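Local coordinates for protein aminopentol aminotransferase (Sphingopyxis macrogoltabida, PDB 6HBS) that catalyses the PLP-dependent deamination of aminopentol (hydrolysed fumonisin B1) to its 2-keto form, with pyruvate as preferred amino acceptor, in fumonisin breakdown, at residues L128-A131 with T137-C140; A168-N173 with L210-T215; D180-H185 with R217-E222. All coordinates share one frame; numbering follows the deposited sequence.

Interaction 1: residues L128-A131 with T137-C140; sequences LARA and TILC
Arg130, near the end of helix 118-133, reaches Ile138 in strand 137-141 with the far part of its side chain. From CB, which lies well short of the strand, CG sits anti to the carbonyl carbon (chi1 -70°), and from there the chain runs extended through CD to NE, with no close partner on the strand until the flat head group arrives. There Arg130 NE stands 3.8 Å from Ile138 CG1, with CZ almost as near. The closest approach is at the tip, where Arg130 NH2 lies 3.7 Å from Ile138 CG1. The isoleucine methylene therefore sits over one face of the guanidinium, the two side chains crossing at about a right angle. No hydrogen bond links the segments: the N-H groups are spent elsewhere, NE giving to Lys136 O and NH2 more weakly to His166 O, which would hold the head group from turning. One helix position back, Ala129 CB makes a looser apolar contact with Ile138 CD1 at 4.5 Å. Leu160 of the second subunit also packs on Arg130, so the dimer partner lies close by. A helix laid on the central sheet and leading through a short turn into a strand of that sheet belongs to the large α/β/α domain of fold-type I PLP enzymes, the fold of class-III aminotransferases.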
# COMPACT_ATOMS: atom_id res chain seq x y z
N LEU A 128 -14.41 -1.81 -9.47
CA LEU A 128 -14.56 -2.55 -10.72
C LEU A 128 -15.99 -3.08 -10.86
O LEU A 128 -16.60 -2.92 -11.91
CB LEU A 128 -13.55 -3.69 -10.78
CG LEU A 128 -13.29 -4.33 -12.14
CD1 LEU A 128 -11.94 -5.07 -12.12
CD2 LEU A 128 -14.36 -5.33 -12.54
N ALA A 129 -16.50 -3.75 -9.82
CA ALA A 129 -17.81 -4.41 -9.89
C ALA A 129 -18.93 -3.38 -10.13
O ALA A 129 -19.84 -3.66 -10.93
CB ALA A 129 -18.06 -5.24 -8.67
N ARG A 130 -18.85 -2.21 -9.49
CA ARG A 130 -19.80 -1.15 -9.68
C ARG A 130 -19.70 -0.61 -11.12
O ARG A 130 -20.74 -0.43 -11.75
CB ARG A 130 -19.58 -0.06 -8.63
CG ARG A 130 -19.97 -0.49 -7.23
CD ARG A 130 -19.66 0.55 -6.16
NE ARG A 130 -20.40 0.18 -4.95
CZ ARG A 130 -20.11 0.60 -3.73
NH1 ARG A 130 -19.05 1.38 -3.54
NH2 ARG A 130 -20.88 0.23 -2.72
N ALA A 131 -18.47 -0.38 -11.63
CA ALA A 131 -18.28 0.02 -13.04
C ALA A 131 -18.86 -1.00 -14.02
O ALA A 131 -19.44 -0.61 -15.04
CB ALA A 131 -16.82 0.26 -13.35
N THR A 137 -24.85 -2.09 -5.02
CA THR A 137 -24.80 -2.83 -3.76
C THR A 137 -23.68 -3.88 -3.79
O THR A 137 -23.59 -4.73 -4.68
CB THR A 137 -26.16 -3.45 -3.37
OG1 THR A 137 -27.13 -2.39 -3.27
CG2 THR A 137 -26.07 -4.17 -2.04
N ILE A 138 -22.86 -3.83 -2.75
CA ILE A 138 -21.81 -4.83 -2.52
C ILE A 138 -22.25 -5.72 -1.34
O ILE A 138 -22.54 -5.22 -0.27
CB ILE A 138 -20.47 -4.13 -2.23
CG1 ILE A 138 -20.02 -3.29 -3.43
CG2 ILE A 138 -19.41 -5.14 -1.83
CD1 ILE A 138 -19.56 -4.07 -4.62
N LEU A 139 -22.32 -7.03 -1.57
CA LEU A 139 -22.72 -7.95 -0.49
C LEU A 139 -21.48 -8.54 0.20
O LEU A 139 -20.67 -9.19 -0.46
CB LEU A 139 -23.58 -9.07 -1.08
CG LEU A 139 -24.92 -8.63 -1.67
CD1 LEU A 139 -25.73 -9.83 -2.15
CD2 LEU A 139 -25.69 -7.77 -0.69
N CYS A 140 -21.40 -8.38 1.52
CA CYS A 140 -20.32 -8.97 2.32
C CYS A 140 -20.95 -9.76 3.48
O CYS A 140 -22.09 -9.50 3.87
CB CYS A 140 -19.38 -7.90 2.86
SG CYS A 140 -18.59 -6.95 1.53

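Interaction 2: residues A168-N173 with L210-T215; sequences AYYTYN and LEFART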
# COMPACT_ATOMS: atom_id res chain seq x y z
N ALA A 168 -24.18 -4.21 1.86
CA ALA A 168 -25.19 -4.96 2.60
C ALA A 168 -24.62 -6.33 2.97
O ALA A 168 -23.65 -6.76 2.39
CB ALA A 168 -26.47 -5.09 1.79
N TYR A 169 -25.28 -7.02 3.91
CA TYR A 169 -24.65 -8.13 4.62
C TYR A 169 -25.52 -9.37 4.54
O TYR A 169 -26.77 -9.27 4.41
CB TYR A 169 -24.30 -7.72 6.04
CG TYR A 169 -23.39 -6.51 6.12
CD1 TYR A 169 -22.02 -6.62 5.91
CD2 TYR A 169 -23.91 -5.25 6.35
CE1 TYR A 169 -21.19 -5.51 5.95
CE2 TYR A 169 -23.10 -4.12 6.38
CZ TYR A 169 -21.73 -4.25 6.19
OH TYR A 169 -20.95 -3.13 6.22
N TYR A 170 -24.85 -10.52 4.56
CA TYR A 170 -25.46 -11.84 4.66
C TYR A 170 -24.68 -12.62 5.73
O TYR A 170 -23.61 -12.20 6.15
CB TYR A 170 -25.45 -12.56 3.31
CG TYR A 170 -24.07 -12.86 2.77
CD1 TYR A 170 -23.37 -11.96 1.97
CD2 TYR A 170 -23.42 -14.03 3.11
CE1 TYR A 170 -22.09 -12.22 1.51
CE2 TYR A 170 -22.14 -14.32 2.65
CZ TYR A 170 -21.47 -13.41 1.85
OH TYR A 170 -20.18 -13.72 1.45
N THR A 171 -25.24 -13.75 6.18
CA THR A 171 -24.55 -14.66 7.14
C THR A 171 -23.68 -15.64 6.37
O THR A 171 -24.15 -16.35 5.49
CB THR A 171 -25.56 -15.43 8.01
OG1 THR A 171 -26.29 -14.40 8.65
CG2 THR A 171 -24.91 -16.35 9.02
N TYR A 172 -22.38 -15.68 6.70
CA TYR A 172 -21.46 -16.57 6.04
C TYR A 172 -21.97 -18.00 6.17
O TYR A 172 -22.40 -18.37 7.25
CB TYR A 172 -20.04 -16.46 6.62
CG TYR A 172 -19.01 -17.15 5.75
CD1 TYR A 172 -18.49 -16.53 4.63
CD2 TYR A 172 -18.58 -18.44 6.03
CE1 TYR A 172 -17.55 -17.15 3.81
CE2 TYR A 172 -17.63 -19.06 5.23
CZ TYR A 172 -17.10 -18.41 4.13
OH TYR A 172 -16.23 -19.06 3.31
N ASN A 173 -21.86 -18.80 5.09
CA ASN A 173 -22.17 -20.21 5.07
C ASN A 173 -23.69 -20.44 5.14
O ASN A 173 -24.11 -21.57 5.38
CB ASN A 173 -21.43 -21.02 6.14
CG ASN A 173 -20.21 -21.71 5.57
OD1 ASN A 173 -20.12 -21.85 4.35
ND2 ASN A 173 -19.30 -22.18 6.42
N LEU A 210 -20.42 -26.28 0.58
CA LEU A 210 -20.64 -26.41 -0.82
C LEU A 210 -21.93 -25.68 -1.23
O LEU A 210 -21.95 -24.97 -2.23
CB LEU A 210 -20.70 -27.91 -1.11
CG LEU A 210 -20.76 -28.31 -2.58
CD1 LEU A 210 -19.67 -27.61 -3.38
CD2 LEU A 210 -20.67 -29.82 -2.71
N GLU A 211 -23.01 -25.85 -0.47
CA GLU A 211 -24.28 -25.30 -0.91
C GLU A 211 -24.16 -23.77 -0.88
O GLU A 211 -24.74 -23.10 -1.73
CB GLU A 211 -25.47 -25.82 -0.10
CG GLU A 211 -26.59 -26.35 -0.99
CD GLU A 211 -26.11 -27.24 -2.14
OE1 GLU A 211 -26.27 -26.83 -3.31
OE2 GLU A 211 -25.55 -28.32 -1.87
N PHE A 212 -23.40 -23.24 0.08
CA PHE A 212 -23.22 -21.79 0.20
C PHE A 212 -22.49 -21.27 -1.06
O PHE A 212 -22.91 -20.32 -1.67
CB PHE A 212 -22.55 -21.44 1.53
CG PHE A 212 -22.00 -20.04 1.56
CD1 PHE A 212 -22.85 -18.95 1.59
CD2 PHE A 212 -20.63 -19.81 1.52
CE1 PHE A 212 -22.35 -17.65 1.61
CE2 PHE A 212 -20.13 -18.52 1.54
CZ PHE A 212 -20.98 -17.44 1.57
N ALA A 213 -21.40 -21.94 -1.43
CA ALA A 213 -20.53 -21.53 -2.54
C ALA A 213 -21.27 -21.63 -3.87
O ALA A 213 -21.18 -20.74 -4.69
CB ALA A 213 -19.24 -22.34 -2.52
N ARG A 214 -22.03 -22.72 -4.08
CA ARG A 214 -22.83 -22.88 -5.27
C ARG A 214 -23.88 -21.78 -5.37
O ARG A 214 -24.08 -21.19 -6.40
CB ARG A 214 -23.51 -24.25 -5.30
CG ARG A 214 -22.56 -25.37 -5.68
CD ARG A 214 -23.12 -26.73 -5.31
NE ARG A 214 -22.17 -27.74 -5.75
CZ ARG A 214 -22.30 -29.05 -5.53
NH1 ARG A 214 -23.16 -29.51 -4.62
NH2 ARG A 214 -21.56 -29.90 -6.22
N THR A 215 -24.57 -21.48 -4.27
CA THR A 215 -25.55 -20.45 -4.30
C THR A 215 -24.89 -19.09 -4.65
O THR A 215 -25.45 -18.31 -5.40
CB THR A 215 -26.31 -20.36 -2.98
OG1 THR A 215 -26.89 -21.64 -2.75
CG2 THR A 215 -27.34 -19.25 -3.01
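Phe212, in the first turn of helix 210-223, pushes its ring among Tyr170, Tyr172 and Asn173, and the three aromatic residues form a cluster. Its CG is anti to the backbone N (chi1 164°), which carries the ring out from the helix toward the chain leaving strand 167-170. Two aromatic contacts differ in kind. Against Tyr172 the pair is edge-to-face: Phe212 CE2 comes over the tyrosine face, 3.7 Å from Tyr172 CE1, with the planes at 55°. Against Tyr170 the rings meet rim to rim, Tyr170 CE2 lying 3.5 Å from Phe212 CE1 and neither ring covering the other.

The third kind is backbone and amide against ring. The main chain of Asn173 crosses one face of Phe212, its N over the ring centre and its CA 3.5 Å from Phe212 CG. At the margin Asn173 OD1 is 3.5 Å from Phe212 CD2, with the amide plane nearly perpendicular to the ring.

Hydrogen bonds lead elsewhere. Tyr170 OH bonds to Phe193 O and Tyr172 OH to Thr195 O, while Asn173 OD1 accepts from Gln209 N just ahead of the helix and ND2 gives to Leu207 O. An alanine at Phe212 is likely to open a gap between both tyrosines and leave the Asn173 backbone without the ring it lies over. No hydrogen bond joins the two segments, then, and they hold mainly by ring packing and close fit, while the polar groups at the margins are bound to backbone atoms outside them.

Interaction 3: residues D180-H185 with R217-E222; sequences DAFKAH and RKCCDE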
# COMPACT_ATOMS: atom_id res chain seq x y z
N ASP A 180 -31.48 -14.31 0.09
CA ASP A 180 -32.30 -13.23 0.54
C ASP A 180 -31.62 -11.89 0.31
O ASP A 180 -32.30 -10.92 -0.03
CB ASP A 180 -32.67 -13.35 2.01
CG ASP A 180 -33.67 -14.47 2.29
OD1 ASP A 180 -34.34 -14.92 1.35
OD2 ASP A 180 -33.77 -14.88 3.45
N ALA A 181 -30.31 -11.81 0.56
CA ALA A 181 -29.61 -10.56 0.40
C ALA A 181 -29.72 -10.07 -1.05
O ALA A 181 -29.80 -8.83 -1.29
CB ALA A 181 -28.16 -10.73 0.82
N PHE A 182 -29.67 -11.01 -2.00
CA PHE A 182 -29.82 -10.67 -3.42
C PHE A 182 -31.21 -10.04 -3.66
O PHE A 182 -31.36 -9.11 -4.49
CB PHE A 182 -29.62 -11.88 -4.33
CG PHE A 182 -28.21 -12.07 -4.82
CD1 PHE A 182 -27.30 -12.80 -4.08
CD2 PHE A 182 -27.79 -11.49 -6.01
CE1 PHE A 182 -25.99 -12.94 -4.53
CE2 PHE A 182 -26.50 -11.64 -6.46
CZ PHE A 182 -25.60 -12.37 -5.72
N LYS A 183 -32.23 -10.57 -2.98
CA LYS A 183 -33.61 -10.15 -3.27
C LYS A 183 -33.96 -8.88 -2.49
O LYS A 183 -34.81 -8.11 -2.94
CB LYS A 183 -34.61 -11.29 -3.02
CG LYS A 183 -34.55 -12.38 -4.07
CD LYS A 183 -35.17 -13.67 -3.62
CE LYS A 183 -34.71 -14.86 -4.44
NZ LYS A 183 -34.85 -14.57 -5.90
N ALA A 184 -33.31 -8.65 -1.36
CA ALA A 184 -33.53 -7.46 -0.56
C ALA A 184 -33.07 -6.20 -1.30
O ALA A 184 -33.59 -5.15 -1.05
CB ALA A 184 -32.84 -7.61 0.76
N HIS A 185 -32.09 -6.33 -2.22
CA HIS A 185 -31.60 -5.28 -3.08
C HIS A 185 -31.77 -5.74 -4.53
O HIS A 185 -30.83 -5.67 -5.36
CB HIS A 185 -30.14 -4.99 -2.71
CG HIS A 185 -29.99 -4.26 -1.42
ND1 HIS A 185 -29.82 -4.91 -0.21
CD2 HIS A 185 -30.05 -2.95 -1.14
CE1 HIS A 185 -29.77 -4.03 0.76
NE2 HIS A 185 -29.92 -2.82 0.22
N ARG A 217 -22.36 -18.62 -6.56
CA ARG A 217 -21.98 -18.63 -7.98
C ARG A 217 -23.24 -18.52 -8.84
O ARG A 217 -23.27 -17.81 -9.84
CB ARG A 217 -21.16 -19.88 -8.31
CG ARG A 217 -20.78 -20.05 -9.78
CD ARG A 217 -19.77 -19.03 -10.34
NE ARG A 217 -20.35 -17.73 -10.63
CZ ARG A 217 -19.66 -16.64 -11.03
NH1 ARG A 217 -18.34 -16.60 -10.94
NH2 ARG A 217 -20.32 -15.59 -11.52
N LYS A 218 -24.30 -19.24 -8.45
CA LYS A 218 -25.56 -19.25 -9.22
C LYS A 218 -26.29 -17.90 -9.16
O LYS A 218 -26.78 -17.43 -10.16
CB LYS A 218 -26.45 -20.39 -8.72
CG LYS A 218 -27.84 -20.44 -9.34
CD LYS A 218 -28.75 -21.50 -8.73
CE LYS A 218 -29.19 -21.19 -7.31
NZ LYS A 218 -30.01 -19.96 -7.24
N CYS A 219 -26.38 -17.26 -7.99
CA CYS A 219 -27.01 -15.97 -7.91
C CYS A 219 -26.22 -14.93 -8.72
O CYS A 219 -26.81 -14.06 -9.39
CB CYS A 219 -27.13 -15.50 -6.47
SG CYS A 219 -28.35 -16.47 -5.54
N CYS A 220 -24.89 -15.02 -8.66
CA CYS A 220 -24.07 -14.11 -9.44
C CYS A 220 -24.34 -14.35 -10.93
O CYS A 220 -24.60 -13.41 -11.67
CB CYS A 220 -22.59 -14.25 -9.08
SG CYS A 220 -22.18 -13.38 -7.56
N ASP A 221 -24.31 -15.62 -11.35
CA ASP A 221 -24.60 -16.00 -12.73
C ASP A 221 -25.95 -15.42 -13.18
O ASP A 221 -26.04 -14.80 -14.24
CB ASP A 221 -24.57 -17.52 -12.94
CG ASP A 221 -23.17 -18.11 -12.98
OD1 ASP A 221 -22.21 -17.35 -13.07
OD2 ASP A 221 -23.05 -19.33 -12.87
N GLU A 222 -27.00 -15.62 -12.38
CA GLU A 222 -28.34 -15.24 -12.85
C GLU A 222 -28.48 -13.71 -12.90
O GLU A 222 -29.26 -13.20 -13.68
CB GLU A 222 -29.41 -15.90 -11.98
CG GLU A 222 -29.61 -17.38 -12.32
CD GLU A 222 -30.39 -18.21 -11.30
OE1 GLU A 222 -30.88 -17.63 -10.29
OE2 GLU A 222 -30.48 -19.46 -11.49
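Phe182 of helix 175-184 presents the face of its ring to Cys219 of helix 210-223, joining two neighbouring helices that flank the central sheet of the fold-type I large domain. Both residues point toward the other helix. Cys219 CB makes a CH-pi contact, 3.5 Å from the centroid of the Phe182 ring and only 16° off its normal, leaning toward the rim so that its nearest ring atom is CE1. Its sulfur, anti to the carbonyl carbon (chi1 -70°), stays over that face but farther out, with SG 4.5 Å from the Phe182 centroid. Cys220 meets the ring quite differently: its CB turns away from the other helix, and SG comes to the ring's edge, near its plane. Ile189 and Val192 of strand 189-194 and Leu139 of strand 137-141 also touch Phe182, so the ring is wedged between helix and sheet. Elsewhere on helix 210-223 Arg217 NH2 forms a salt bridge with Asp221 OD1, 3.0 Å away, and a second one to Asp252. At the ring's far corner, Phe182 CZ lies 4.0 Å from Cys220 SG.

How the interactions relate
All three contacts are buried, although the centre of interaction 3 lies farthest from the centre of the chain, about 27 Å, and has charged residues near it. Interactions 1 and 2 share the sheet: strands 137-141 and 167-170 are parallel neighbours, probably hydrogen-bonded from Ile138 O to Ala168 N. Interactions 2 and 3 both use helix 210-223, at its start and farther along. Strand 137-141 also joins interactions 1 and 3, for Ile138 faces helix 118-133 while Leu139, at the next position, packs on Ala181 of interaction 3. Their chemistry differs accordingly: a guanidinium over aliphatic carbon near the dimer partner, an aromatic cluster at a strand's exit, and a ring against cysteines between helices.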